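Local coordinates for protein Maltose/maltodextrin transport permease homologue (Bdellovibrio bacteriovorus HD100, PDB 6FFL) that binds maltotriose as the solute-binding domain fused to the transmembrane subunit MalF of a maltose/maltodextrin ABC transporter, at residues R79-F90 and D102-D110; L135-T143 and K202-I210. All coordinates share one frame; numbering follows the deposited sequence.

Contact 1: residues R79-F90 and D102-D110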
loop_
_atom_site.group_PDB
_atom_site.type_symbol
_atom_site.label_atom_id
_atom_site.label_comp_id
_atom_site.label_asym_id
_atom_site.label_seq_id
_atom_site.Cartn_x
_atom_site.Cartn_y
_atom_site.Cartn_z
ATOM N N ARG A 79 -6.495 -18.018 -10.815
ATOM C CA ARG A 79 -6.798 -18.294 -12.225
ATOM C C ARG A 79 -6.377 -17.126 -13.114
ATOM O O ARG A 79 -6.581 -15.966 -12.743
ATOM C CB ARG A 79 -8.291 -18.527 -12.420
ATOM C CG ARG A 79 -8.875 -19.623 -11.557
ATOM C CD ARG A 79 -10.394 -19.677 -11.692
ATOM N NE ARG A 79 -10.910 -20.930 -11.143
ATOM C CZ ARG A 79 -11.351 -21.945 -11.871
ATOM N NH1 ARG A 79 -11.378 -21.857 -13.198
ATOM N NH2 ARG A 79 -11.784 -23.042 -11.265
ATOM N N PRO A 80 -5.802 -17.380 -14.290
ATOM C CA PRO A 80 -5.635 -16.293 -15.265
ATOM C C PRO A 80 -7.005 -15.742 -15.625
ATOM O O PRO A 80 -7.956 -16.500 -15.808
ATOM C CB PRO A 80 -4.977 -16.978 -16.471
ATOM C CG PRO A 80 -4.496 -18.299 -15.973
ATOM C CD PRO A 80 -5.381 -18.683 -14.832
ATOM N N LEU A 81 -7.106 -14.412 -15.703
ATOM C CA LEU A 81 -8.390 -13.761 -15.944
ATOM C C LEU A 81 -8.641 -13.449 -17.410
ATOM O O LEU A 81 -9.763 -13.067 -17.764
ATOM C CB LEU A 81 -8.479 -12.459 -15.133
ATOM C CG LEU A 81 -8.425 -12.692 -13.629
ATOM C CD1 LEU A 81 -8.440 -11.371 -12.881
ATOM C CD2 LEU A 81 -9.571 -13.606 -13.186
ATOM N N ASP A 82 -7.628 -13.600 -18.261
ATOM C CA ASP A 82 -7.745 -13.204 -19.662
ATOM C C ASP A 82 -8.908 -13.903 -20.354
ATOM O O ASP A 82 -9.704 -13.267 -21.053
ATOM C CB ASP A 82 -6.426 -13.499 -20.368
ATOM C CG ASP A 82 -5.263 -12.781 -19.710
ATOM O OD1 ASP A 82 -4.693 -13.322 -18.725
ATOM O OD2 ASP A 82 -4.955 -11.656 -20.154
ATOM N N GLU A 83 -9.023 -15.215 -20.172
ATOM C CA GLU A 83 -10.121 -15.955 -20.778
ATOM C C GLU A 83 -11.429 -15.745 -20.026
ATOM O O GLU A 83 -12.508 -15.844 -20.624
ATOM C CB GLU A 83 -9.773 -17.446 -20.838
ATOM C CG GLU A 83 -8.319 -17.756 -21.230
ATOM C CD GLU A 83 -7.324 -17.597 -20.076
ATOM O OE1 GLU A 83 -7.756 -17.256 -18.952
ATOM O OE2 GLU A 83 -6.111 -17.808 -20.297
ATOM N N VAL A 84 -11.349 -15.449 -18.728
ATOM C CA VAL A 84 -12.545 -15.241 -17.917
ATOM C C VAL A 84 -13.255 -13.956 -18.326
ATOM O O VAL A 84 -14.473 -13.939 -18.540
ATOM C CB VAL A 84 -12.173 -15.219 -16.424
ATOM C CG1 VAL A 84 -13.379 -14.840 -15.576
ATOM C CG2 VAL A 84 -11.604 -16.571 -15.994
ATOM N N LEU A 85 -12.504 -12.858 -18.430
ATOM C CA LEU A 85 -13.079 -11.540 -18.674
ATOM C C LEU A 85 -12.929 -11.052 -20.113
ATOM O O LEU A 85 -13.646 -10.126 -20.509
ATOM C CB LEU A 85 -12.450 -10.512 -17.720
ATOM C CG LEU A 85 -12.625 -10.850 -16.235
ATOM C CD1 LEU A 85 -11.834 -9.913 -15.352
ATOM C CD2 LEU A 85 -14.099 -10.843 -15.854
ATOM N N GLY A 86 -12.036 -11.640 -20.898
ATOM C CA GLY A 86 -11.799 -11.173 -22.259
ATOM C C GLY A 86 -10.755 -10.073 -22.330
ATOM O O GLY A 86 -10.527 -9.322 -21.383
ATOM N N SER A 87 -10.123 -9.963 -23.504
ATOM C CA SER A 87 -9.065 -8.971 -23.695
ATOM C C SER A 87 -9.624 -7.554 -23.776
ATOM O O SER A 87 -9.017 -6.610 -23.251
ATOM C CB SER A 87 -8.260 -9.298 -24.951
ATOM O OG SER A 87 -7.795 -8.117 -25.583
ATOM N N ASP A 88 -10.770 -7.373 -24.437
ATOM C CA ASP A 88 -11.380 -6.049 -24.479
ATOM C C ASP A 88 -11.715 -5.528 -23.083
ATOM O O ASP A 88 -11.858 -4.315 -22.899
ATOM C CB ASP A 88 -12.633 -6.075 -25.354
ATOM C CG ASP A 88 -12.303 -6.150 -26.836
ATOM O OD1 ASP A 88 -11.203 -5.703 -27.230
ATOM O OD2 ASP A 88 -13.144 -6.659 -27.606
ATOM N N TYR A 89 -11.836 -6.414 -22.097
ATOM C CA TYR A 89 -12.071 -5.971 -20.731
ATOM C C TYR A 89 -10.900 -5.139 -20.216
ATOM O O TYR A 89 -11.091 -4.033 -19.701
ATOM C CB TYR A 89 -12.320 -7.187 -19.833
ATOM C CG TYR A 89 -12.498 -6.861 -18.372
ATOM C CD1 TYR A 89 -11.417 -6.900 -17.499
ATOM C CD2 TYR A 89 -13.747 -6.523 -17.858
ATOM C CE1 TYR A 89 -11.569 -6.596 -16.162
ATOM C CE2 TYR A 89 -13.909 -6.218 -16.516
ATOM C CZ TYR A 89 -12.818 -6.257 -15.675
ATOM O OH TYR A 89 -12.959 -5.965 -14.337
ATOM N N PHE A 90 -9.673 -5.654 -20.351
ATOM C CA PHE A 90 -8.544 -5.032 -19.666
ATOM C C PHE A 90 -8.134 -3.703 -20.288
ATOM O O PHE A 90 -7.573 -2.857 -19.581
ATOM C CB PHE A 90 -7.365 -6.008 -19.618
ATOM C CG PHE A 90 -7.558 -7.101 -18.600
ATOM C CD1 PHE A 90 -7.378 -6.840 -17.253
ATOM C CD2 PHE A 90 -7.977 -8.364 -18.990
ATOM C CE1 PHE A 90 -7.589 -7.819 -16.302
ATOM C CE2 PHE A 90 -8.190 -9.356 -18.038
ATOM C CZ PHE A 90 -7.998 -9.074 -16.696
ATOM N N ASP A 102 4.045 -13.147 -16.233
ATOM C CA ASP A 102 4.133 -14.355 -17.051
ATOM C C ASP A 102 3.174 -14.272 -18.233
ATOM O O ASP A 102 2.560 -15.265 -18.627
ATOM C CB ASP A 102 3.862 -15.601 -16.196
ATOM C CG ASP A 102 4.358 -16.889 -16.836
ATOM O OD1 ASP A 102 5.215 -16.833 -17.744
ATOM O OD2 ASP A 102 3.867 -17.964 -16.425
ATOM N N GLY A 103 2.997 -13.064 -18.767
ATOM C CA GLY A 103 2.160 -12.845 -19.923
ATOM C C GLY A 103 0.669 -12.887 -19.685
ATOM O O GLY A 103 -0.089 -12.820 -20.657
ATOM N N LYS A 104 0.214 -12.983 -18.437
ATOM C CA LYS A 104 -1.208 -13.114 -18.147
ATOM C C LYS A 104 -1.639 -12.110 -17.088
ATOM O O LYS A 104 -0.820 -11.563 -16.338
ATOM C CB LYS A 104 -1.562 -14.530 -17.665
ATOM C CG LYS A 104 -1.331 -15.615 -18.719
ATOM C CD LYS A 104 -1.355 -17.015 -18.114
ATOM C CE LYS A 104 -0.460 -17.973 -18.895
ATOM N NZ LYS A 104 -0.737 -19.402 -18.563
ATOM N N HIS A 105 -2.955 -11.906 -17.014
ATOM C CA HIS A 105 -3.578 -11.031 -16.019
ATOM C C HIS A 105 -4.144 -11.883 -14.888
ATOM O O HIS A 105 -5.114 -12.612 -15.093
ATOM C CB HIS A 105 -4.708 -10.206 -16.631
ATOM C CG HIS A 105 -4.259 -9.137 -17.577
ATOM N ND1 HIS A 105 -4.410 -9.245 -18.942
ATOM C CD2 HIS A 105 -3.702 -7.921 -17.355
ATOM C CE1 HIS A 105 -3.951 -8.150 -19.523
ATOM N NE2 HIS A 105 -3.516 -7.331 -18.583
ATOM N N TYR A 106 -3.587 -11.751 -13.683
ATOM C CA TYR A 106 -4.113 -12.507 -12.556
ATOM C C TYR A 106 -4.940 -11.660 -11.595
ATOM O O TYR A 106 -5.529 -12.213 -10.660
ATOM C CB TYR A 106 -2.962 -13.191 -11.788
ATOM C CG TYR A 106 -2.318 -14.328 -12.572
ATOM C CD1 TYR A 106 -2.910 -15.583 -12.621
ATOM C CD2 TYR A 106 -1.120 -14.139 -13.248
ATOM C CE1 TYR A 106 -2.318 -16.633 -13.334
ATOM C CE2 TYR A 106 -0.530 -15.169 -13.967
ATOM C CZ TYR A 106 -1.128 -16.405 -14.001
ATOM O OH TYR A 106 -0.532 -17.418 -14.712
ATOM N N MET A 107 -5.009 -10.343 -11.802
ATOM C CA MET A 107 -5.649 -9.452 -10.850
ATOM C C MET A 107 -6.289 -8.292 -11.600
ATOM O O MET A 107 -5.725 -7.807 -12.583
ATOM C CB MET A 107 -4.626 -8.918 -9.833
ATOM C CG MET A 107 -5.140 -7.778 -8.995
ATOM S SD MET A 107 -3.938 -7.131 -7.817
ATOM C CE MET A 107 -3.809 -8.496 -6.649
ATOM N N ILE A 108 -7.453 -7.837 -11.136
ATOM C CA ILE A 108 -8.006 -6.571 -11.611
ATOM C C ILE A 108 -8.359 -5.712 -10.403
ATOM O O ILE A 108 -9.140 -6.132 -9.535
ATOM C CB ILE A 108 -9.227 -6.755 -12.534
ATOM C CG1 ILE A 108 -9.851 -5.394 -12.826
ATOM C CG2 ILE A 108 -10.271 -7.698 -11.922
ATOM C CD1 ILE A 108 -9.016 -4.571 -13.784
ATOM N N GLY A 109 -7.786 -4.512 -10.352
ATOM C CA GLY A 109 -8.045 -3.594 -9.266
ATOM C C GLY A 109 -9.165 -2.618 -9.577
ATOM O O GLY A 109 -9.456 -2.329 -10.735
ATOM N N ASP A 110 -9.786 -2.121 -8.503
ATOM C CA ASP A 110 -10.876 -1.168 -8.622
ATOM C C ASP A 110 -10.406 0.276 -8.532
ATOM O O ASP A 110 -11.202 1.190 -8.773
ATOM C CB ASP A 110 -11.946 -1.450 -7.554
ATOM C CG ASP A 110 -11.376 -1.568 -6.137
ATOM O OD1 ASP A 110 -10.159 -1.809 -5.967
ATOM O OD2 ASP A 110 -12.174 -1.435 -5.179
HETATM O O HOH W 1 -7.195 -14.459 -10.655
#
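Asp82 holds His105 by two arms at once. Asp82 OD1 receives the backbone N-H of His105 through the syn lone pair, N to OD1 2.8 Å, in an almost straight bond (174°). Asp82 OD2 accepts from His105 ND1 at 2.8 Å, close to the imidazole plane though 31° out of the carboxylate plane. This structural His-carboxylate bond holds the imidazole at its edge, while Phe90 covers one face in a face-to-face stack, with planes 8° apart and centroids 3.9 Å apart. His105 CB also sits over the Phe90 ring, a CH-pi contact.

The backbone reinforces this grip: Leu81 N donates to His105 O at 2.8 Å, and a water bridges Arg79 O and Tyr106 O. Nearby, Pro80 CG packs on Tyr106 CE1. Ile108, with CG1 anti to its backbone N, brings CG1 to the edge of the Tyr89 ring; it gives only apolar packing there, since Tyr89 OH is hydrogen-bonded to Thr295 OG1.

Helices 82-85 and 87-90 are thus laid against the broken strand 104-109, in the periplasmic-binding-protein lobe built on the sheet with strands 4-9 and 266-274. Leu81 touches Leu274 of strand 266-274, and Ile108 reaches Leu291 of helix 281-294.

Contact 2: residues L135-T143 and K202-I210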
loop_
_atom_site.group_PDB
_atom_site.type_symbol
_atom_site.label_atom_id
_atom_site.label_comp_id
_atom_site.label_asym_id
_atom_site.label_seq_id
_atom_site.Cartn_x
_atom_site.Cartn_y
_atom_site.Cartn_z
ATOM N N LEU A 135 11.887 19.469 6.388
ATOM C CA LEU A 135 11.101 18.501 7.147
ATOM C C LEU A 135 11.624 18.364 8.570
ATOM O O LEU A 135 10.845 18.332 9.533
ATOM C CB LEU A 135 11.119 17.151 6.433
ATOM C CG LEU A 135 10.547 15.964 7.208
ATOM C CD1 LEU A 135 9.049 16.109 7.259
ATOM C CD2 LEU A 135 10.942 14.661 6.515
ATOM N N ILE A 136 12.947 18.327 8.729
ATOM C CA ILE A 136 13.514 18.135 10.058
ATOM C C ILE A 136 13.362 19.393 10.898
ATOM O O ILE A 136 13.030 19.321 12.087
ATOM C CB ILE A 136 14.985 17.697 9.939
ATOM C CG1 ILE A 136 15.028 16.267 9.389
ATOM C CG2 ILE A 136 15.674 17.800 11.278
ATOM C CD1 ILE A 136 16.377 15.884 8.752
ATOM N N GLU A 137 13.623 20.562 10.309
ATOM C CA GLU A 137 13.469 21.817 11.041
ATOM C C GLU A 137 12.038 21.992 11.537
ATOM O O GLU A 137 11.805 22.318 12.711
ATOM C CB GLU A 137 13.871 22.991 10.145
ATOM C CG GLU A 137 15.292 23.498 10.345
ATOM C CD GLU A 137 15.935 23.977 9.046
ATOM O OE1 GLU A 137 17.183 24.052 8.986
ATOM O OE2 GLU A 137 15.189 24.277 8.083
ATOM N N LEU A 138 11.065 21.829 10.638
ATOM C CA LEU A 138 9.664 21.910 11.031
ATOM C C LEU A 138 9.308 20.810 12.023
ATOM O O LEU A 138 8.606 21.055 13.009
ATOM C CB LEU A 138 8.777 21.814 9.791
ATOM C CG LEU A 138 7.273 22.010 9.936
ATOM C CD1 LEU A 138 6.961 23.388 10.528
ATOM C CD2 LEU A 138 6.629 21.826 8.568
ATOM N N GLY A 139 9.781 19.588 11.770
ATOM C CA GLY A 139 9.498 18.490 12.679
ATOM C C GLY A 139 9.978 18.750 14.095
ATOM O O GLY A 139 9.310 18.380 15.061
ATOM N N LYS A 140 11.151 19.377 14.239
ATOM C CA LYS A 140 11.639 19.714 15.574
ATOM C C LYS A 140 10.740 20.749 16.238
ATOM O O LYS A 140 10.447 20.646 17.434
ATOM C CB LYS A 140 13.075 20.236 15.505
ATOM C CG LYS A 140 14.124 19.189 15.128
ATOM C CD LYS A 140 15.525 19.811 15.096
ATOM C CE LYS A 140 16.580 18.796 14.678
ATOM N NZ LYS A 140 17.922 19.431 14.574
ATOM N N LYS A 141 10.297 21.756 15.484
ATOM C CA LYS A 141 9.436 22.770 16.087
ATOM C C LYS A 141 8.085 22.187 16.479
ATOM O O LYS A 141 7.473 22.642 17.453
ATOM C CB LYS A 141 9.264 23.954 15.130
ATOM C CG LYS A 141 10.550 24.745 14.950
ATOM C CD LYS A 141 10.313 26.121 14.377
ATOM C CE LYS A 141 9.560 26.031 13.075
ATOM N NZ LYS A 141 9.748 27.251 12.246
ATOM N N MET A 142 7.626 21.163 15.759
ATOM C CA MET A 142 6.325 20.551 15.989
ATOM C C MET A 142 6.354 19.430 17.025
ATOM O O MET A 142 5.293 18.882 17.349
ATOM C CB MET A 142 5.778 20.002 14.670
ATOM C CG MET A 142 5.342 21.051 13.666
ATOM S SD MET A 142 4.044 22.119 14.325
ATOM C CE MET A 142 4.188 23.540 13.247
ATOM N N THR A 143 7.534 19.066 17.537
ATOM C CA THR A 143 7.682 18.064 18.588
ATOM C C THR A 143 7.758 18.802 19.917
ATOM O O THR A 143 8.703 19.566 20.153
ATOM C CB THR A 143 8.939 17.223 18.370
ATOM O OG1 THR A 143 8.927 16.670 17.045
ATOM C CG2 THR A 143 9.011 16.083 19.388
ATOM N N LYS A 202 18.443 8.513 12.144
ATOM C CA LYS A 202 18.712 9.901 12.511
ATOM C C LYS A 202 17.426 10.616 12.903
ATOM O O LYS A 202 17.401 11.362 13.887
ATOM C CB LYS A 202 19.413 10.612 11.349
ATOM C CG LYS A 202 19.728 12.088 11.560
ATOM C CD LYS A 202 20.567 12.606 10.389
ATOM C CE LYS A 202 20.886 14.090 10.509
ATOM N NZ LYS A 202 19.673 14.931 10.304
ATOM N N LEU A 203 16.344 10.396 12.149
ATOM C CA LEU A 203 15.058 10.988 12.516
ATOM C C LEU A 203 14.632 10.565 13.919
ATOM O O LEU A 203 14.078 11.371 14.676
ATOM C CB LEU A 203 13.985 10.586 11.504
ATOM C CG LEU A 203 14.083 11.090 10.061
ATOM C CD1 LEU A 203 12.923 10.565 9.232
ATOM C CD2 LEU A 203 14.140 12.604 10.009
ATOM N N ARG A 204 14.904 9.309 14.290
ATOM C CA ARG A 204 14.437 8.791 15.572
ATOM C C ARG A 204 15.347 9.198 16.721
ATOM O O ARG A 204 14.862 9.540 17.806
ATOM C CB ARG A 204 14.320 7.261 15.505
ATOM C CG ARG A 204 13.702 6.600 16.741
ATOM C CD ARG A 204 13.915 5.069 16.741
ATOM N NE ARG A 204 15.304 4.737 17.050
ATOM C CZ ARG A 204 15.806 3.505 17.046
ATOM N NH1 ARG A 204 15.030 2.469 16.758
ATOM N NH2 ARG A 204 17.085 3.310 17.341
ATOM N N ASP A 205 16.662 9.161 16.516
ATOM C CA ASP A 205 17.603 9.209 17.631
ATOM C C ASP A 205 18.377 10.507 17.726
ATOM O O ASP A 205 18.815 10.876 18.814
ATOM C CB ASP A 205 18.604 8.051 17.529
ATOM C CG ASP A 205 17.934 6.706 17.631
ATOM O OD1 ASP A 205 16.809 6.651 18.179
ATOM O OD2 ASP A 205 18.528 5.706 17.175
ATOM N N GLN A 206 18.544 11.208 16.611
ATOM C CA GLN A 206 19.323 12.435 16.572
ATOM C C GLN A 206 18.418 13.660 16.495
ATOM O O GLN A 206 18.450 14.528 17.372
ATOM C CB GLN A 206 20.280 12.365 15.376
ATOM C CG GLN A 206 21.192 13.550 15.176
ATOM C CD GLN A 206 22.203 13.280 14.073
ATOM O OE1 GLN A 206 22.587 12.132 13.839
ATOM N NE2 GLN A 206 22.625 14.333 13.380
ATOM N N ASP A 207 17.601 13.745 15.449
ATOM C CA ASP A 207 16.646 14.841 15.362
ATOM C C ASP A 207 15.502 14.646 16.345
ATOM O O ASP A 207 14.963 15.630 16.859
ATOM C CB ASP A 207 16.125 14.968 13.934
ATOM C CG ASP A 207 17.248 15.067 12.918
ATOM O OD1 ASP A 207 18.184 15.856 13.153
ATOM O OD2 ASP A 207 17.182 14.367 11.889
ATOM N N LYS A 208 15.131 13.390 16.620
ATOM C CA LYS A 208 14.094 13.047 17.597
ATOM C C LYS A 208 12.758 13.695 17.242
ATOM O O LYS A 208 12.083 14.292 18.084
ATOM C CB LYS A 208 14.525 13.414 19.021
ATOM C CG LYS A 208 15.945 12.966 19.385
ATOM C CD LYS A 208 16.542 13.915 20.425
ATOM C CE LYS A 208 16.935 13.188 21.685
ATOM N NZ LYS A 208 17.835 12.047 21.388
ATOM N N ILE A 209 12.368 13.550 15.979
ATOM C CA ILE A 209 11.088 14.068 15.509
ATOM C C ILE A 209 10.070 12.971 15.230
ATOM O O ILE A 209 8.910 13.296 14.930
ATOM C CB ILE A 209 11.259 14.973 14.268
ATOM C CG1 ILE A 209 11.668 14.175 13.030
ATOM C CG2 ILE A 209 12.297 16.054 14.543
ATOM C CD1 ILE A 209 11.463 14.973 11.742
ATOM N N ILE A 210 10.452 11.693 15.320
ATOM C CA ILE A 210 9.517 10.572 15.203
ATOM C C ILE A 210 9.602 9.748 16.485
ATOM O O ILE A 210 10.658 9.721 17.135
ATOM C CB ILE A 210 9.812 9.697 13.967
ATOM C CG1 ILE A 210 11.186 9.032 14.090
ATOM C CG2 ILE A 210 9.720 10.501 12.683
ATOM C CD1 ILE A 210 11.524 8.099 12.925
#
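Ile209 packs against the backbone of helix 132-142, bringing CG2 within 3.5 Å of Lys140 N and 3.6 Å of Gly139 C. Gly139, without a side chain, lets the turn that follows helix 191-205 come this close: the CA atoms of Gly139 and Ile209 are 5.5 Å apart. With CG1 of Ile209 between its backbone N and carbonyl carbon (chi1 70°), CD1 runs back along the helix toward Leu135 O and Ile136 CA. Further apolar contact comes from Ile136, whose CG1 meets Leu203 CD2 at 3.8 Å. Ile136 CG2 makes van der Waals contact with Asp207 CG.

Charge gathers on that same carboxylate. Lys202, bent at its last torsion (chi4 -70°), brings NZ to the syn lone pair of Asp207 OD2 at 3.0 Å, with a weaker bond to OD1. From across the contact the extended Lys140 adds a long salt bridge, NZ to Asp207 OD1 at 3.9 Å. Two lysines thus flank a buried acid, which probably favours its ionised form.

No hydrogen bond crosses between 135-143 and 202-210; Thr143 OG1 donates to Gly139 O at 2.6 Å and is also hydrogen-bonded with Gly156 N.

This is plain structural packing at the side of the second lobe's four-stranded sheet. Leu135 and Leu138 rest on Met230 of strand 228-234, while Ile209 shares a backbone hydrogen bond with Leu157 in outer strand 157-158.

The two contacts illustrate how short- and longer-range loops are closed within the two lobes of a solute-binding domain. Followed from the N terminus, contact 1 comes first: it closes a short loop of 11 residues between its segments and is complete before contact 2 opens. Contact 2 then spans 58 intervening residues, some helical. The loops run in series, neither nesting nor crossing. The centres of contact 1 and contact 2 lie about 46 Å apart, on opposite sides of the chain's centre; the nearest atoms of contact 1 and contact 2 are about 29 Å apart. Contact 1 ties helices to the sheet containing strand 4-9; contact 2 joins helix 132-142 to the turn after helix 191-205, next to the sheet containing strand 116-121.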